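Long-range contacts in DUF4848 domain-containing protein (Bacteroides thetaiotaomicron, PDB 4LB8), which is of unknown function but, carrying a signal peptide and a lipoprotein-type motif in its full-length form, is probably exported and tethered to a membrane: residues N105-T110 and D147-Q152; R179-Y184 and I273-V278; N218-E223 and E266-I271. All blocks are in the same frame, centred on the assembly; numbering follows the deposited sequence.

Contact 1 (N105-T110 and D147-Q152); sequences NTIDAT and DFKERQ
Asn105 lies against the Phe148 ring, and this is the tight half of the contact. Asn105 CA makes a CH-pi contact over one face of the ring, 3.9 Å from its centroid, while the amide oxygen OD1 comes within 3.2 Å of Phe148 CE2. Anti to the backbone N (chi1 -166°), CG sits beside the ring, and the amide plane stands 33° from the ring plane. The same OD1 takes two backbone N-H groups: Ile107 N at 2.9 Å in the carbonyl plane, an Asx turn, and Asp108 N from above it. Asn105 ND2 hydrogen-bonds Asp111 OD2, and Tyr115 and Met103 also touch Phe148. An alanine here would probably leave the N-H groups of Ile107 and Asp108 without their shared acceptor and the turn free to shift.

The outer half is looser and exposed. Thr106 OG1 sits 3.4 Å from Lys149 CG, and Ile107 CG1 lies 3.9 Å from Lys149 CE, while Ile107 CD1 meets Gln152 CB and the edge of the Phe148 ring. Asn105 OD1 thus spends its bonds on its own turn, and the loop meets helix 148-152 through van der Waals and CH-pi contacts, resting on shape more than on directional bonds.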
loop_
_atom_site.group_PDB
_atom_site.type_symbol
_atom_site.label_atom_id
_atom_site.label_comp_id
_atom_site.label_asym_id
_atom_site.label_seq_id
_atom_site.Cartn_x
_atom_site.Cartn_y
_atom_site.Cartn_z
ATOM N N ASN A 105 -10.752 -11.670 -10.588
ATOM C CA ASN A 105 -9.469 -11.200 -10.069
ATOM C C ASN A 105 -8.568 -12.376 -9.726
ATOM O O ASN A 105 -8.865 -13.154 -8.805
ATOM C CB ASN A 105 -9.678 -10.301 -8.843
ATOM C CG ASN A 105 -8.486 -9.479 -8.413
ATOM O OD1 ASN A 105 -7.333 -9.836 -8.602
ATOM N ND2 ASN A 105 -8.745 -8.378 -7.752
ATOM N N THR A 106 -7.449 -12.476 -10.478
ATOM C CA THR A 106 -6.419 -13.517 -10.371
ATOM C C THR A 106 -5.327 -13.155 -9.344
ATOM O O THR A 106 -4.541 -14.024 -8.959
ATOM C CB THR A 106 -5.783 -13.789 -11.742
ATOM O OG1 THR A 106 -5.293 -12.565 -12.296
ATOM C CG2 THR A 106 -6.735 -14.443 -12.700
ATOM N N ILE A 107 -5.271 -11.887 -8.914
ATOM C CA ILE A 107 -4.277 -11.431 -7.944
ATOM C C ILE A 107 -4.849 -11.565 -6.507
ATOM O O ILE A 107 -4.262 -12.281 -5.692
ATOM C CB ILE A 107 -3.795 -9.986 -8.269
ATOM C CG1 ILE A 107 -3.233 -9.914 -9.714
ATOM C CG2 ILE A 107 -2.771 -9.502 -7.235
ATOM C CD1 ILE A 107 -3.009 -8.489 -10.268
ATOM N N ASP A 108 -5.980 -10.893 -6.204
ATOM C CA ASP A 108 -6.611 -10.952 -4.881
ATOM C C ASP A 108 -7.891 -11.813 -4.934
ATOM O O ASP A 108 -8.906 -11.395 -5.503
ATOM C CB ASP A 108 -6.903 -9.527 -4.386
ATOM C CG ASP A 108 -7.522 -9.404 -3.011
ATOM O OD1 ASP A 108 -7.731 -10.452 -2.353
ATOM O OD2 ASP A 108 -7.810 -8.256 -2.593
ATOM N N ALA A 109 -7.844 -12.997 -4.305
ATOM C CA ALA A 109 -8.966 -13.955 -4.261
ATOM C C ALA A 109 -10.089 -13.555 -3.295
ATOM O O ALA A 109 -11.132 -14.217 -3.289
ATOM C CB ALA A 109 -8.464 -15.343 -3.908
ATOM N N THR A 110 -9.898 -12.473 -2.509
ATOM C CA THR A 110 -10.926 -11.926 -1.612
ATOM C C THR A 110 -11.807 -10.942 -2.398
ATOM O O THR A 110 -12.881 -10.555 -1.921
ATOM C CB THR A 110 -10.324 -11.298 -0.345
ATOM O OG1 THR A 110 -9.556 -10.146 -0.682
ATOM C CG2 THR A 110 -9.478 -12.283 0.452
ATOM N N ASP A 147 -5.998 -11.392 -19.778
ATOM C CA ASP A 147 -6.133 -11.835 -18.392
ATOM C C ASP A 147 -6.330 -10.627 -17.488
ATOM O O ASP A 147 -6.081 -9.504 -17.927
ATOM C CB ASP A 147 -4.879 -12.645 -17.967
ATOM C CG ASP A 147 -3.540 -11.935 -18.179
ATOM O OD1 ASP A 147 -3.303 -10.903 -17.513
ATOM O OD2 ASP A 147 -2.716 -12.438 -18.980
ATOM N N PHE A 148 -6.748 -10.857 -16.224
ATOM C CA PHE A 148 -6.966 -9.791 -15.242
ATOM C C PHE A 148 -5.655 -9.028 -14.919
ATOM O O PHE A 148 -5.688 -7.812 -14.705
ATOM C CB PHE A 148 -7.600 -10.351 -13.951
ATOM C CG PHE A 148 -7.908 -9.252 -12.960
ATOM C CD1 PHE A 148 -9.048 -8.467 -13.101
ATOM C CD2 PHE A 148 -7.005 -8.930 -11.956
ATOM C CE1 PHE A 148 -9.288 -7.399 -12.244
ATOM C CE2 PHE A 148 -7.240 -7.850 -11.112
ATOM C CZ PHE A 148 -8.390 -7.103 -11.250
ATOM N N LYS A 149 -4.517 -9.754 -14.881
ATOM C CA LYS A 149 -3.182 -9.228 -14.597
ATOM C C LYS A 149 -2.779 -8.154 -15.625
ATOM O O LYS A 149 -2.133 -7.180 -15.260
ATOM C CB LYS A 149 -2.146 -10.367 -14.551
ATOM C CG LYS A 149 -2.317 -11.311 -13.356
ATOM C CD LYS A 149 -1.005 -12.017 -12.959
ATOM C CE LYS A 149 -0.994 -12.555 -11.537
ATOM N NZ LYS A 149 -1.561 -13.928 -11.435
ATOM N N GLU A 150 -3.233 -8.281 -16.876
ATOM C CA GLU A 150 -2.951 -7.306 -17.929
ATOM C C GLU A 150 -3.658 -5.949 -17.630
ATOM O O GLU A 150 -3.097 -4.893 -17.923
ATOM C CB GLU A 150 -3.363 -7.883 -19.283
ATOM C CG GLU A 150 -2.730 -7.199 -20.480
ATOM C CD GLU A 150 -3.508 -7.384 -21.775
ATOM O OE1 GLU A 150 -4.001 -8.511 -22.015
ATOM O OE2 GLU A 150 -3.651 -6.396 -22.532
ATOM N N ARG A 151 -4.844 -5.985 -16.990
ATOM C CA ARG A 151 -5.614 -4.798 -16.610
ATOM C C ARG A 151 -4.942 -4.021 -15.467
ATOM O O ARG A 151 -4.927 -2.789 -15.503
ATOM C CB ARG A 151 -7.048 -5.187 -16.210
ATOM C CG ARG A 151 -7.963 -4.007 -15.917
ATOM C CD ARG A 151 -9.261 -4.468 -15.316
ATOM N NE ARG A 151 -10.064 -3.330 -14.869
ATOM C CZ ARG A 151 -10.184 -2.949 -13.601
ATOM N NH1 ARG A 151 -9.567 -3.624 -12.634
ATOM N NH2 ARG A 151 -10.938 -1.905 -13.284
ATOM N N GLN A 152 -4.434 -4.729 -14.439
ATOM C CA GLN A 152 -3.783 -4.107 -13.275
ATOM C C GLN A 152 -2.279 -3.894 -13.485
ATOM O O GLN A 152 -1.650 -3.230 -12.654
ATOM C CB GLN A 152 -4.016 -4.940 -11.999
ATOM C CG GLN A 152 -5.446 -4.875 -11.471
ATOM C CD GLN A 152 -5.883 -3.495 -11.048
ATOM O OE1 GLN A 152 -6.690 -2.842 -11.722
ATOM N NE2 GLN A 152 -5.371 -3.024 -9.918
#

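Contact 2 (R179-Y184 and I273-V278); sequences RKVGLY and IWSRGV
A single water ties Lys180 to Ser275 across two strands whose backbones exchange no direct bond. It donates to Lys180 O at 3.0 Å and sits 2.6 Å from Ser275 OG. Ser275 OG, placed between the backbone N and the carbonyl carbon (chi1 71°), also accepts from Val278 N at 3.2 Å and weakly from Gly277 N, an ST motif that turns the chain back just after strand 268-275 ends. Ser275 N reaches Val278 O across the same turn, which brings the valine round to face strand 179-188.

The rest is mostly apolar side-chain packing. Val181 sits at the middle of it: its CG2 rests 3.8 Å from Ile273 CG1 and also touches Ser275 CB, while its CG1 lies 3.9 Å from Val278 CB and packs on Trp274 CA. On one flank Leu183 CB meets Ile273 CG1 at 3.9 Å; on the other, Val278 CG2 fits beside Arg179 CB at 4.0 Å.

The strand axes approach to 6.4 Å and run at 142° to each other. Strands from two different antiparallel sheets draw close here, with Val181, Leu183 and Ile273 pointing toward the opposing strand. Tyr213 and Phe196 extend the apolar layer around these three. The CB of Lys180 points away from the contact; its NZ hydrogen-bonds Gln199. Tyr184 meets Arg151 of the second subunit in a cation-pi contact.

The chemistry is that of a hydrophobic interface with one polar seam: branched aliphatic groups meet between the two strands, and the buried serine hydroxyl is satisfied by its own turn and by the water that passes the link on to Lys180 O.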
loop_
_atom_site.group_PDB
_atom_site.type_symbol
_atom_site.label_atom_id
_atom_site.label_comp_id
_atom_site.label_asym_id
_atom_site.label_seq_id
_atom_site.Cartn_x
_atom_site.Cartn_y
_atom_site.Cartn_z
ATOM N N ARG A 179 5.540 10.444 6.011
ATOM C CA ARG A 179 5.896 9.820 7.288
ATOM C C ARG A 179 5.787 8.275 7.198
ATOM O O ARG A 179 4.847 7.775 6.586
ATOM C CB ARG A 179 5.007 10.337 8.433
ATOM C CG ARG A 179 5.045 11.838 8.715
ATOM C CD ARG A 179 6.373 12.326 9.253
ATOM N NE ARG A 179 6.376 13.770 9.489
ATOM C CZ ARG A 179 6.711 14.685 8.580
ATOM N NH1 ARG A 179 7.067 14.316 7.355
ATOM N NH2 ARG A 179 6.676 15.974 8.883
ATOM N N LYS A 180 6.744 7.541 7.803
ATOM C CA LYS A 180 6.809 6.064 7.912
ATOM C C LYS A 180 6.956 5.643 9.368
ATOM O O LYS A 180 7.656 6.316 10.127
ATOM C CB LYS A 180 8.038 5.449 7.176
ATOM C CG LYS A 180 8.112 5.565 5.689
ATOM C CD LYS A 180 9.518 5.229 5.150
ATOM C CE LYS A 180 9.841 3.756 5.060
ATOM N NZ LYS A 180 11.107 3.519 4.315
ATOM N N VAL A 181 6.416 4.476 9.722
ATOM C CA VAL A 181 6.615 3.897 11.051
ATOM C C VAL A 181 6.652 2.351 10.927
ATOM O O VAL A 181 5.948 1.770 10.115
ATOM C CB VAL A 181 5.608 4.423 12.118
ATOM C CG1 VAL A 181 4.189 3.941 11.862
ATOM C CG2 VAL A 181 6.074 4.099 13.542
ATOM N N GLY A 182 7.502 1.721 11.710
ATOM C CA GLY A 182 7.624 0.273 11.739
ATOM C C GLY A 182 7.932 -0.291 13.113
ATOM O O GLY A 182 8.474 0.403 13.975
ATOM N N LEU A 183 7.542 -1.557 13.314
ATOM C CA LEU A 183 7.824 -2.376 14.480
ATOM C C LEU A 183 8.201 -3.771 13.959
ATOM O O LEU A 183 7.358 -4.489 13.401
ATOM C CB LEU A 183 6.664 -2.416 15.485
ATOM C CG LEU A 183 6.901 -3.226 16.783
ATOM C CD1 LEU A 183 8.144 -2.793 17.510
ATOM C CD2 LEU A 183 5.691 -3.143 17.681
ATOM N N TYR A 184 9.500 -4.100 14.086
ATOM C CA TYR A 184 10.103 -5.331 13.612
ATOM C C TYR A 184 10.539 -6.153 14.814
ATOM O O TYR A 184 11.210 -5.624 15.699
ATOM C CB TYR A 184 11.265 -5.016 12.622
ATOM C CG TYR A 184 10.750 -4.246 11.420
ATOM C CD1 TYR A 184 10.211 -4.913 10.318
ATOM C CD2 TYR A 184 10.653 -2.850 11.446
ATOM C CE1 TYR A 184 9.604 -4.216 9.267
ATOM C CE2 TYR A 184 10.046 -2.144 10.401
ATOM C CZ TYR A 184 9.529 -2.832 9.313
ATOM O OH TYR A 184 8.972 -2.154 8.258
ATOM N N ILE A 273 1.124 -0.739 15.195
ATOM C CA ILE A 273 2.080 0.366 15.327
ATOM C C ILE A 273 1.595 1.616 14.589
ATOM O O ILE A 273 1.183 1.538 13.422
ATOM C CB ILE A 273 3.507 -0.080 14.820
ATOM C CG1 ILE A 273 4.640 0.946 15.112
ATOM C CG2 ILE A 273 3.507 -0.471 13.340
ATOM C CD1 ILE A 273 5.108 1.094 16.636
ATOM N N TRP A 274 1.701 2.771 15.267
ATOM C CA TRP A 274 1.472 4.110 14.720
ATOM C C TRP A 274 2.421 5.086 15.462
ATOM O O TRP A 274 3.228 4.634 16.271
ATOM C CB TRP A 274 -0.011 4.541 14.723
ATOM C CG TRP A 274 -0.616 4.820 16.074
ATOM C CD1 TRP A 274 -0.858 6.043 16.628
ATOM C CD2 TRP A 274 -1.131 3.850 17.000
ATOM N NE1 TRP A 274 -1.425 5.896 17.874
ATOM C CE2 TRP A 274 -1.629 4.562 18.118
ATOM C CE3 TRP A 274 -1.200 2.438 17.007
ATOM C CZ2 TRP A 274 -2.152 3.914 19.246
ATOM C CZ3 TRP A 274 -1.769 1.803 18.107
ATOM C CH2 TRP A 274 -2.229 2.538 19.210
ATOM N N SER A 275 2.424 6.387 15.104
ATOM C CA SER A 275 3.340 7.355 15.730
ATOM C C SER A 275 2.675 8.712 15.830
ATOM O O SER A 275 1.484 8.822 15.544
ATOM C CB SER A 275 4.659 7.451 14.945
ATOM O OG SER A 275 4.536 8.089 13.681
ATOM N N ARG A 276 3.430 9.744 16.245
ATOM C CA ARG A 276 2.941 11.123 16.280
ATOM C C ARG A 276 2.572 11.585 14.844
ATOM O O ARG A 276 1.546 12.232 14.653
ATOM C CB ARG A 276 4.010 12.029 16.885
ATOM C CG ARG A 276 3.534 13.431 17.255
ATOM C CD ARG A 276 4.630 14.194 17.963
ATOM N NE ARG A 276 5.871 14.221 17.179
ATOM C CZ ARG A 276 7.043 14.644 17.644
ATOM N NH1 ARG A 276 7.150 15.091 18.888
ATOM N NH2 ARG A 276 8.117 14.636 16.859
ATOM N N GLY A 277 3.382 11.183 13.858
ATOM C CA GLY A 277 3.173 11.505 12.449
ATOM C C GLY A 277 2.212 10.604 11.695
ATOM O O GLY A 277 1.626 11.056 10.713
ATOM N N VAL A 278 2.077 9.310 12.100
ATOM C CA VAL A 278 1.197 8.329 11.445
ATOM C C VAL A 278 -0.021 8.118 12.353
ATOM O O VAL A 278 0.130 7.600 13.442
ATOM C CB VAL A 278 1.908 7.007 11.025
ATOM C CG1 VAL A 278 0.936 6.053 10.355
ATOM C CG2 VAL A 278 3.070 7.287 10.077
HETATM O O HOH W 1 6.464 8.351 11.930
#

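Contact 3 (N218-E223 and E266-I271); sequences NLRGFE and ECTGTI
Asn218 and Thr270 form an antiparallel hydrogen-bonded pair. Asn218 N reaches Thr270 O at 3.0 Å, and Thr270 N returns to Asn218 O at the same distance. On the face they share, Asn218 CB lies near Thr270 OG1.

Leu219 comes next, opposite Gly269 in a non-hydrogen-bonded pair whose CA atoms are just 4.3 Å apart. The closeness depends on the glycine: a CB on Gly269 would run into Asn218 O and Leu219 CA, and its phi of 143° is also one that only glycine takes easily. Leu219 CD2 packs 3.7 Å from Gly269 CA, and CD1 reaches toward Cys267 SG while sitting over the centre of the Phe222 ring.

These strands, 213-220 and 268-275, are the middle pair of a four-stranded antiparallel sheet, with strand 284-289 beyond the second; Val288 from there also packs on Leu219.

Arg220 N gives a 2.7 Å bond to Thr268 O, while the return bond from Thr268 N to Arg220 O is weak. The bend at chi3 (-31°) swings NE back, and Thr268 OG1 takes weak bonds from NH2 at 3.0 Å and from NE. Thr268 O lies over one guanidinium face, toward its rim.

At Gly221 the positive phi of 64° lets the chain turn, and its N bonds Asp240. Beyond it Phe222, the first residue of strand 222-226, sets CD1 3.9 Å from Cys267 SG in an oblique sulfur-aromatic contact; the Phe259 ring meets the Phe222 ring, and Ile192 packs on the Phe222 side chain.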
loop_
_atom_site.group_PDB
_atom_site.type_symbol
_atom_site.label_atom_id
_atom_site.label_comp_id
_atom_site.label_asym_id
_atom_site.label_seq_id
_atom_site.Cartn_x
_atom_site.Cartn_y
_atom_site.Cartn_z
ATOM N N ASN A 218 -0.746 -7.754 21.809
ATOM C CA ASN A 218 -1.561 -8.810 22.434
ATOM C C ASN A 218 -0.899 -10.130 22.111
ATOM O O ASN A 218 -1.103 -10.650 21.011
ATOM C CB ASN A 218 -3.029 -8.770 21.983
ATOM C CG ASN A 218 -3.926 -9.733 22.725
ATOM O OD1 ASN A 218 -3.604 -10.264 23.790
ATOM N ND2 ASN A 218 -5.080 -9.989 22.164
ATOM N N LEU A 219 -0.066 -10.635 23.035
ATOM C CA LEU A 219 0.714 -11.847 22.786
ATOM C C LEU A 219 0.523 -12.936 23.821
ATOM O O LEU A 219 0.424 -12.651 25.014
ATOM C CB LEU A 219 2.228 -11.527 22.708
ATOM C CG LEU A 219 2.702 -10.523 21.656
ATOM C CD1 LEU A 219 4.211 -10.292 21.763
ATOM C CD2 LEU A 219 2.326 -10.961 20.269
ATOM N N ARG A 220 0.550 -14.196 23.347
ATOM C CA ARG A 220 0.469 -15.402 24.177
ATOM C C ARG A 220 1.870 -15.943 24.428
ATOM O O ARG A 220 2.706 -15.892 23.526
ATOM C CB ARG A 220 -0.413 -16.478 23.525
ATOM C CG ARG A 220 -1.876 -16.392 23.939
ATOM C CD ARG A 220 -2.830 -16.980 22.902
ATOM N NE ARG A 220 -2.385 -16.874 21.497
ATOM C CZ ARG A 220 -2.605 -15.840 20.678
ATOM N NH1 ARG A 220 -3.226 -14.751 21.121
ATOM N NH2 ARG A 220 -2.180 -15.878 19.420
ATOM N N GLY A 221 2.111 -16.430 25.640
ATOM C CA GLY A 221 3.400 -16.970 26.064
ATOM C C GLY A 221 4.459 -15.898 26.056
ATOM O O GLY A 221 5.562 -16.099 25.531
ATOM N N PHE A 222 4.106 -14.737 26.625
ATOM C CA PHE A 222 4.944 -13.561 26.575
ATOM C C PHE A 222 5.068 -12.822 27.898
ATOM O O PHE A 222 4.097 -12.616 28.640
ATOM C CB PHE A 222 4.392 -12.605 25.512
ATOM C CG PHE A 222 5.169 -11.331 25.267
ATOM C CD1 PHE A 222 6.398 -11.360 24.607
ATOM C CD2 PHE A 222 4.666 -10.100 25.680
ATOM C CE1 PHE A 222 7.112 -10.178 24.374
ATOM C CE2 PHE A 222 5.371 -8.921 25.426
ATOM C CZ PHE A 222 6.585 -8.968 24.773
ATOM N N GLU A 223 6.299 -12.346 28.108
ATOM C CA GLU A 223 6.769 -11.524 29.196
ATOM C C GLU A 223 7.280 -10.234 28.586
ATOM O O GLU A 223 8.096 -10.279 27.663
ATOM C CB GLU A 223 7.878 -12.270 29.915
ATOM C CG GLU A 223 7.799 -12.159 31.412
ATOM C CD GLU A 223 8.859 -12.987 32.096
ATOM O OE1 GLU A 223 9.823 -13.417 31.415
ATOM O OE2 GLU A 223 8.744 -13.173 33.330
ATOM N N GLU A 266 6.062 -21.411 21.958
ATOM C CA GLU A 266 5.638 -20.465 20.925
ATOM C C GLU A 266 5.032 -19.198 21.509
ATOM O O GLU A 266 4.216 -19.239 22.443
ATOM C CB GLU A 266 4.634 -21.102 19.960
ATOM C CG GLU A 266 5.266 -22.067 18.969
ATOM C CD GLU A 266 4.477 -23.338 18.717
ATOM O OE1 GLU A 266 3.260 -23.239 18.430
ATOM O OE2 GLU A 266 5.082 -24.434 18.782
ATOM N N CYS A 267 5.432 -18.072 20.916
ATOM C CA CYS A 267 4.957 -16.737 21.221
ATOM C C CYS A 267 4.213 -16.211 20.014
ATOM O O CYS A 267 4.806 -15.900 18.965
ATOM C CB CYS A 267 6.102 -15.825 21.631
ATOM S SG CYS A 267 5.592 -14.129 21.958
ATOM N N THR A 268 2.876 -16.208 20.137
ATOM C CA THR A 268 1.966 -15.818 19.069
ATOM C C THR A 268 1.067 -14.661 19.521
ATOM O O THR A 268 1.002 -14.345 20.700
ATOM C CB THR A 268 1.161 -17.044 18.616
ATOM O OG1 THR A 268 0.319 -17.448 19.681
ATOM C CG2 THR A 268 2.050 -18.234 18.207
ATOM N N GLY A 269 0.413 -14.025 18.566
ATOM C CA GLY A 269 -0.493 -12.914 18.791
ATOM C C GLY A 269 -0.389 -11.869 17.705
ATOM O O GLY A 269 0.032 -12.167 16.579
ATOM N N THR A 270 -0.783 -10.628 18.040
ATOM C CA THR A 270 -0.763 -9.487 17.113
ATOM C C THR A 270 -0.055 -8.239 17.695
ATOM O O THR A 270 0.022 -8.051 18.917
ATOM C CB THR A 270 -2.203 -9.094 16.699
ATOM O OG1 THR A 270 -2.963 -8.602 17.822
ATOM C CG2 THR A 270 -2.941 -10.220 15.979
ATOM N N ILE A 271 0.442 -7.392 16.792
ATOM C CA ILE A 271 1.019 -6.078 17.085
ATOM C C ILE A 271 0.412 -5.057 16.108
ATOM O O ILE A 271 0.094 -5.393 14.949
ATOM C CB ILE A 271 2.567 -6.023 17.080
ATOM C CG1 ILE A 271 3.160 -6.579 15.750
ATOM C CG2 ILE A 271 3.131 -6.715 18.337
ATOM C CD1 ILE A 271 4.567 -6.071 15.337
#

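Along the chain contact 1 closes before contact 2 opens, and contact 3 falls within the span that contact 2 brackets. Contact 1 stands apart, joining a long loop to helix 148-152, its centre 30 Å from that of contact 2 and 35 Å from that of contact 3. Contacts 2 and 3 have centres 20 Å apart and share strand 268-275: contact 3 pairs its first part with strand 213-220 inside one sheet, and contact 2 packs its end against strand 179-188 of the larger antiparallel sheet. They meet where Leu183 O lies 3.7 Å from Ile271 CD1. Contacts 1 and 2 both reach the second subunit, so the dimer brings the loop-and-helix region of one copy against the beta region of the other.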